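PDB 4Q0Y: uncharacterized protein, which is of unknown function but adopts a hot dog, thioesterase-like fold. Local coordinates for residues Ser9-Lys15 and Lys26-Tyr31; Tyr68-Ile72 and Lys124-Val130. All blocks are in the same frame, centred on the assembly; numbering follows the deposited sequence. Where two conformers were deposited one is given.

Contact 1 of 2, residues Ser9-Lys15 and Lys26-Tyr31; sequences SSIDVFK and KIGVIY
On one face of this antiparallel pair, formed by strands 9-15 and 26-30, I11, V13 and I30 make the apolar centre: I11 CB lies 4.2 Å from I30 CB, and V13 CG2 4.0 Å from I30 CD1. I27, pointing toward strand 9-15, extends it, with V13 CG1 4.4 Å from I27 CB and K15 CB 3.8 Å from I27 CD1. All three isoleucines are m,t and V13 is t. Branched side chains suit extended backbone, and L36 and F39 of helix 33-44 pack on I11. The strand axes run at 157°, 4.3 Å apart. I11 and I30 form a hydrogen-bonded pair, with I11 N to I30 O 3.0 Å and I30 N to I11 O 2.9 Å; D12 and V29 are the next, non-hydrogen-bonded pair. V13 N then binds G28 O at 2.8 Å. A classic beta bulge follows: V13 O accepts from both I27 N (2.8 Å) and G28 N (3.1 Å), because I27 has phi/psi of -102/-46. G28, at 180/-166, brings no side chain against V13. The register shifts by one, so F14 faces K26, its CD2 3.6 Å from K26 CA. The all-trans K26 slants forward along its strand and across it, its NZ forming a salt bridge to D12 OD1 at 2.9 Å; N75 ND2 donates to D12 OD2. An apolar face thus packs toward helix 33-44, while on the other one salt bridge pairs two opposite charges.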
# COMPACT_ATOMS: atom_id res chain seq x y z
N SER B 9 8.29 7.04 -8.90
CA SER B 9 9.28 8.11 -8.74
C SER B 9 8.62 9.48 -8.78
O SER B 9 9.08 10.40 -8.11
CB SER B 9 10.38 7.99 -9.78
OG SER B 9 9.82 7.96 -11.08
N SER B 10 7.54 9.61 -9.55
CA SER B 10 6.78 10.86 -9.63
C SER B 10 5.44 10.63 -10.33
O SER B 10 5.24 9.57 -10.95
CB SER B 10 7.55 11.93 -10.42
OG SER B 10 7.79 11.49 -11.74
N ILE B 11 4.57 11.63 -10.24
CA ILE B 11 3.36 11.69 -11.05
C ILE B 11 3.30 13.06 -11.73
O ILE B 11 3.16 14.06 -11.06
CB ILE B 11 2.05 11.49 -10.23
CG1 ILE B 11 2.06 10.18 -9.43
CG2 ILE B 11 0.84 11.55 -11.16
CD1 ILE B 11 1.02 10.10 -8.33
N ASP B 12 3.40 13.09 -13.06
CA ASP B 12 3.20 14.33 -13.82
C ASP B 12 1.70 14.60 -13.90
O ASP B 12 0.92 13.68 -14.15
CB ASP B 12 3.80 14.24 -15.20
CG ASP B 12 5.30 14.12 -15.16
OD1 ASP B 12 5.92 15.03 -14.61
OD2 ASP B 12 5.85 13.13 -15.68
N VAL B 13 1.32 15.86 -13.69
CA VAL B 13 -0.08 16.26 -13.61
C VAL B 13 -0.37 17.30 -14.70
O VAL B 13 0.35 18.30 -14.83
CB VAL B 13 -0.44 16.82 -12.23
CG1 VAL B 13 -1.93 17.19 -12.16
CG2 VAL B 13 -0.06 15.83 -11.14
N PHE B 14 -1.43 17.06 -15.45
CA PHE B 14 -1.85 17.86 -16.60
C PHE B 14 -3.31 18.25 -16.49
O PHE B 14 -4.09 17.54 -15.83
CB PHE B 14 -1.67 17.09 -17.91
CG PHE B 14 -0.26 16.60 -18.15
CD1 PHE B 14 0.20 15.39 -17.57
CD2 PHE B 14 0.61 17.32 -18.96
CE1 PHE B 14 1.49 14.92 -17.79
CE2 PHE B 14 1.91 16.85 -19.18
CZ PHE B 14 2.34 15.65 -18.59
N LYS B 15 -3.69 19.34 -17.15
CA LYS B 15 -5.06 19.81 -17.14
C LYS B 15 -5.96 18.82 -17.87
O LYS B 15 -5.62 18.35 -18.94
CB LYS B 15 -5.17 21.19 -17.78
CG LYS B 15 -6.53 21.82 -17.66
CD LYS B 15 -6.44 23.27 -18.09
CE LYS B 15 -7.78 23.94 -18.01
NZ LYS B 15 -8.37 23.88 -16.65
N LYS B 26 0.61 21.08 -19.00
CA LYS B 26 1.18 20.61 -17.73
C LYS B 26 0.88 21.57 -16.60
O LYS B 26 1.05 22.79 -16.76
CB LYS B 26 2.68 20.36 -17.84
CG LYS B 26 3.24 19.57 -16.65
CD LYS B 26 4.56 18.93 -17.00
CE LYS B 26 5.11 18.15 -15.83
NZ LYS B 26 6.30 17.40 -16.30
N ILE B 27 0.45 21.02 -15.46
CA ILE B 27 0.14 21.78 -14.24
C ILE B 27 1.25 21.65 -13.21
O ILE B 27 1.63 22.64 -12.59
CB ILE B 27 -1.22 21.32 -13.64
CG1 ILE B 27 -2.34 21.85 -14.53
CG2 ILE B 27 -1.43 21.81 -12.19
CD1 ILE B 27 -3.70 21.26 -14.23
N GLY B 28 1.75 20.44 -13.00
CA GLY B 28 2.79 20.24 -12.00
C GLY B 28 3.22 18.80 -11.90
O GLY B 28 2.88 17.98 -12.77
N VAL B 29 3.94 18.50 -10.82
CA VAL B 29 4.45 17.16 -10.59
C VAL B 29 4.40 16.88 -9.10
O VAL B 29 4.64 17.78 -8.29
CB VAL B 29 5.85 16.98 -11.17
CG1 VAL B 29 6.77 18.09 -10.70
CG2 VAL B 29 6.39 15.58 -10.88
N ILE B 30 4.01 15.64 -8.77
CA ILE B 30 3.96 15.13 -7.40
C ILE B 30 5.22 14.29 -7.19
O ILE B 30 5.44 13.32 -7.90
CB ILE B 30 2.68 14.30 -7.13
CG1 ILE B 30 1.43 15.17 -7.34
CG2 ILE B 30 2.70 13.72 -5.71
CD1 ILE B 30 0.14 14.41 -7.39
N TYR B 31 6.02 14.68 -6.20
CA TYR B 31 7.27 13.97 -5.81
C TYR B 31 7.25 13.41 -4.40
O TYR B 31 8.15 12.63 -4.04
CB TYR B 31 8.44 14.96 -5.87
CG TYR B 31 8.78 15.43 -7.25
CD1 TYR B 31 9.06 14.51 -8.26
CD2 TYR B 31 8.83 16.79 -7.56
CE1 TYR B 31 9.38 14.92 -9.55
CE2 TYR B 31 9.16 17.21 -8.84
CZ TYR B 31 9.43 16.27 -9.83
OH TYR B 31 9.70 16.67 -11.10

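Contact 2 of 2, residues Tyr68-Ile72 and Lys124-Val130; sequences YSYHI and KEIFLNV
Strand 68-72 is extended and alternating, so Y68, Y70 and I72 project toward segment 124-130, while S69 and H71 point out of its reach. Helix 117-126 ends in this segment; F127, at phi/psi -98/12, leaves the helical conformation, and the chain then turns through N129 at 51/52. F127 is the main bump. Its m ring lodges against Y70 (CD2 to F127 CD1, 4.0 Å) and I72 (CD1 to F127 CZ, 3.8 Å), while Y68 CD2 meets F127 CB, the base of the side chain, at 4.2 Å. A flat ring fits such a hollow, with the p,t rotamer of I72 carrying CD1 to its tip. The sheet packs against helix 33-44, consistent with a hot dog-like fold, and the end of helix 117-126 lies on the same face, where F39 of helix 33-44 also touches I72. Beyond F127, V130 drops its CG2 4.2 Å from Y70 CE2. The Y68 ring, chi1 m, packs against the turn, F127 O over one face, 3.7 Å from Y68 CE1. Tyrosine suits this margin, its hydroxyl reaching solvent: water 1 joins Y68 OH (3.0 Å) to N129 N (2.8 Å), water 2 Y68 OH (2.7 Å) to K124 O (3.0 Å), and water 3 Y70 OH (2.7 Å), F127 O (2.7 Å) and V130 N (3.0 Å).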
# COMPACT_ATOMS: atom_id res chain seq x y z
N TYR B 68 -11.39 17.18 -7.94
CA TYR B 68 -10.20 17.28 -8.79
C TYR B 68 -10.39 16.47 -10.04
O TYR B 68 -11.00 15.37 -10.00
CB TYR B 68 -8.96 16.75 -8.11
CG TYR B 68 -8.66 17.38 -6.79
CD1 TYR B 68 -8.25 18.72 -6.73
CD2 TYR B 68 -8.77 16.66 -5.61
CE1 TYR B 68 -7.97 19.32 -5.51
CE2 TYR B 68 -8.49 17.24 -4.38
CZ TYR B 68 -8.09 18.57 -4.34
OH TYR B 68 -7.80 19.16 -3.15
N SER B 69 -9.93 17.03 -11.15
CA SER B 69 -9.90 16.32 -12.44
C SER B 69 -8.56 16.63 -13.09
O SER B 69 -8.23 17.79 -13.31
CB SER B 69 -11.05 16.67 -13.39
OG SER B 69 -12.28 16.68 -12.71
N TYR B 70 -7.81 15.57 -13.37
CA TYR B 70 -6.49 15.69 -13.99
C TYR B 70 -6.22 14.56 -14.96
O TYR B 70 -6.85 13.50 -14.90
CB TYR B 70 -5.42 15.66 -12.92
CG TYR B 70 -5.40 16.82 -11.96
CD1 TYR B 70 -5.17 18.13 -12.41
CD2 TYR B 70 -5.54 16.62 -10.57
CE1 TYR B 70 -5.14 19.19 -11.54
CE2 TYR B 70 -5.49 17.68 -9.67
CZ TYR B 70 -5.31 18.97 -10.16
OH TYR B 70 -5.26 20.05 -9.31
N HIS B 71 -5.31 14.82 -15.90
CA HIS B 71 -4.64 13.77 -16.64
C HIS B 71 -3.32 13.60 -15.93
O HIS B 71 -2.66 14.59 -15.66
CB HIS B 71 -4.45 14.16 -18.09
CG HIS B 71 -5.71 14.11 -18.89
ND1 HIS B 71 -5.71 14.11 -20.27
CD2 HIS B 71 -7.00 14.05 -18.52
CE1 HIS B 71 -6.95 14.07 -20.71
NE2 HIS B 71 -7.76 14.01 -19.67
N ILE B 72 -2.97 12.35 -15.63
CA ILE B 72 -1.78 12.05 -14.86
C ILE B 72 -0.95 10.95 -15.49
O ILE B 72 -1.46 10.02 -16.13
CB ILE B 72 -2.11 11.69 -13.38
CG1 ILE B 72 -2.96 10.41 -13.29
CG2 ILE B 72 -2.81 12.85 -12.70
CD1 ILE B 72 -3.15 9.90 -11.86
N LYS B 124 -7.88 12.40 -2.53
CA LYS B 124 -7.92 13.81 -2.10
C LYS B 124 -6.64 14.26 -1.38
O LYS B 124 -6.17 15.36 -1.62
CB LYS B 124 -9.17 14.13 -1.28
CG LYS B 124 -10.43 14.10 -2.16
CD LYS B 124 -11.74 14.07 -1.40
CE LYS B 124 -11.96 15.29 -0.54
NZ LYS B 124 -13.33 15.24 0.08
N GLU B 125 -6.05 13.37 -0.57
CA GLU B 125 -4.76 13.65 0.07
C GLU B 125 -3.63 13.76 -0.96
O GLU B 125 -2.79 14.67 -0.88
CB GLU B 125 -4.40 12.60 1.14
CG GLU B 125 -5.33 12.63 2.33
CD GLU B 125 -5.25 11.41 3.23
OE1 GLU B 125 -4.42 10.50 3.01
OE2 GLU B 125 -6.09 11.35 4.16
N ILE B 126 -3.61 12.83 -1.90
CA ILE B 126 -2.56 12.77 -2.94
C ILE B 126 -2.58 14.01 -3.86
O ILE B 126 -1.50 14.58 -4.16
CB ILE B 126 -2.67 11.51 -3.81
CG1 ILE B 126 -2.41 10.27 -2.96
CG2 ILE B 126 -1.71 11.55 -5.01
CD1 ILE B 126 -2.97 9.00 -3.56
N PHE B 127 -3.78 14.41 -4.26
CA PHE B 127 -3.96 15.50 -5.22
C PHE B 127 -4.26 16.87 -4.59
O PHE B 127 -4.57 17.82 -5.32
CB PHE B 127 -4.95 15.09 -6.30
CG PHE B 127 -4.43 13.99 -7.17
CD1 PHE B 127 -3.43 14.27 -8.12
CD2 PHE B 127 -4.80 12.66 -6.96
CE1 PHE B 127 -2.88 13.26 -8.87
CE2 PHE B 127 -4.25 11.64 -7.70
CZ PHE B 127 -3.28 11.94 -8.67
N LEU B 128 -4.10 17.01 -3.27
CA LEU B 128 -4.24 18.31 -2.59
C LEU B 128 -3.09 19.23 -3.02
O LEU B 128 -1.94 18.80 -2.98
CB LEU B 128 -4.17 18.12 -1.06
CG LEU B 128 -4.22 19.34 -0.13
CD1 LEU B 128 -5.54 20.08 -0.28
CD2 LEU B 128 -4.02 18.90 1.31
N ASN B 129 -3.41 20.46 -3.43
CA ASN B 129 -2.40 21.50 -3.73
C ASN B 129 -1.28 21.05 -4.69
O ASN B 129 -0.08 21.18 -4.38
CB ASN B 129 -1.77 22.04 -2.43
CG ASN B 129 -2.77 22.72 -1.52
OD1 ASN B 129 -3.69 23.40 -1.98
ND2 ASN B 129 -2.58 22.56 -0.22
N VAL B 130 -1.67 20.51 -5.84
CA VAL B 130 -0.69 20.21 -6.91
C VAL B 130 -0.23 21.59 -7.39
O VAL B 130 -1.05 22.43 -7.75
CB VAL B 130 -1.29 19.48 -8.11
CG1 VAL B 130 -0.23 19.29 -9.23
CG2 VAL B 130 -1.86 18.13 -7.69
O HOH W 1 -5.96 21.56 -3.50
O HOH W 2 -8.12 17.52 -1.07
O HOH W 3 -4.51 20.15 -6.68

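How the contacts relate
From the N terminus, the chain runs along strand 4-15, turns through a ten-residue loop without helix or strand, and returns as strand 26-30; contact 1 closes that hairpin at one edge of the sheet. Contact 2 opens later, at 68-72, and closes a much longer excursion through several strands and helix 117-126, so the two are in series, neither nested nor crossed. They meet because strands 4-15 and 68-80 are neighbours: F14 N lies 2.8 Å from H71 O, a probable hydrogen bond, and V13 CG1 is 3.4 Å from Y70 CD1. I30 CD1, 3.6 Å from F127 CE1, brings strand 26-30 against segment 124-130.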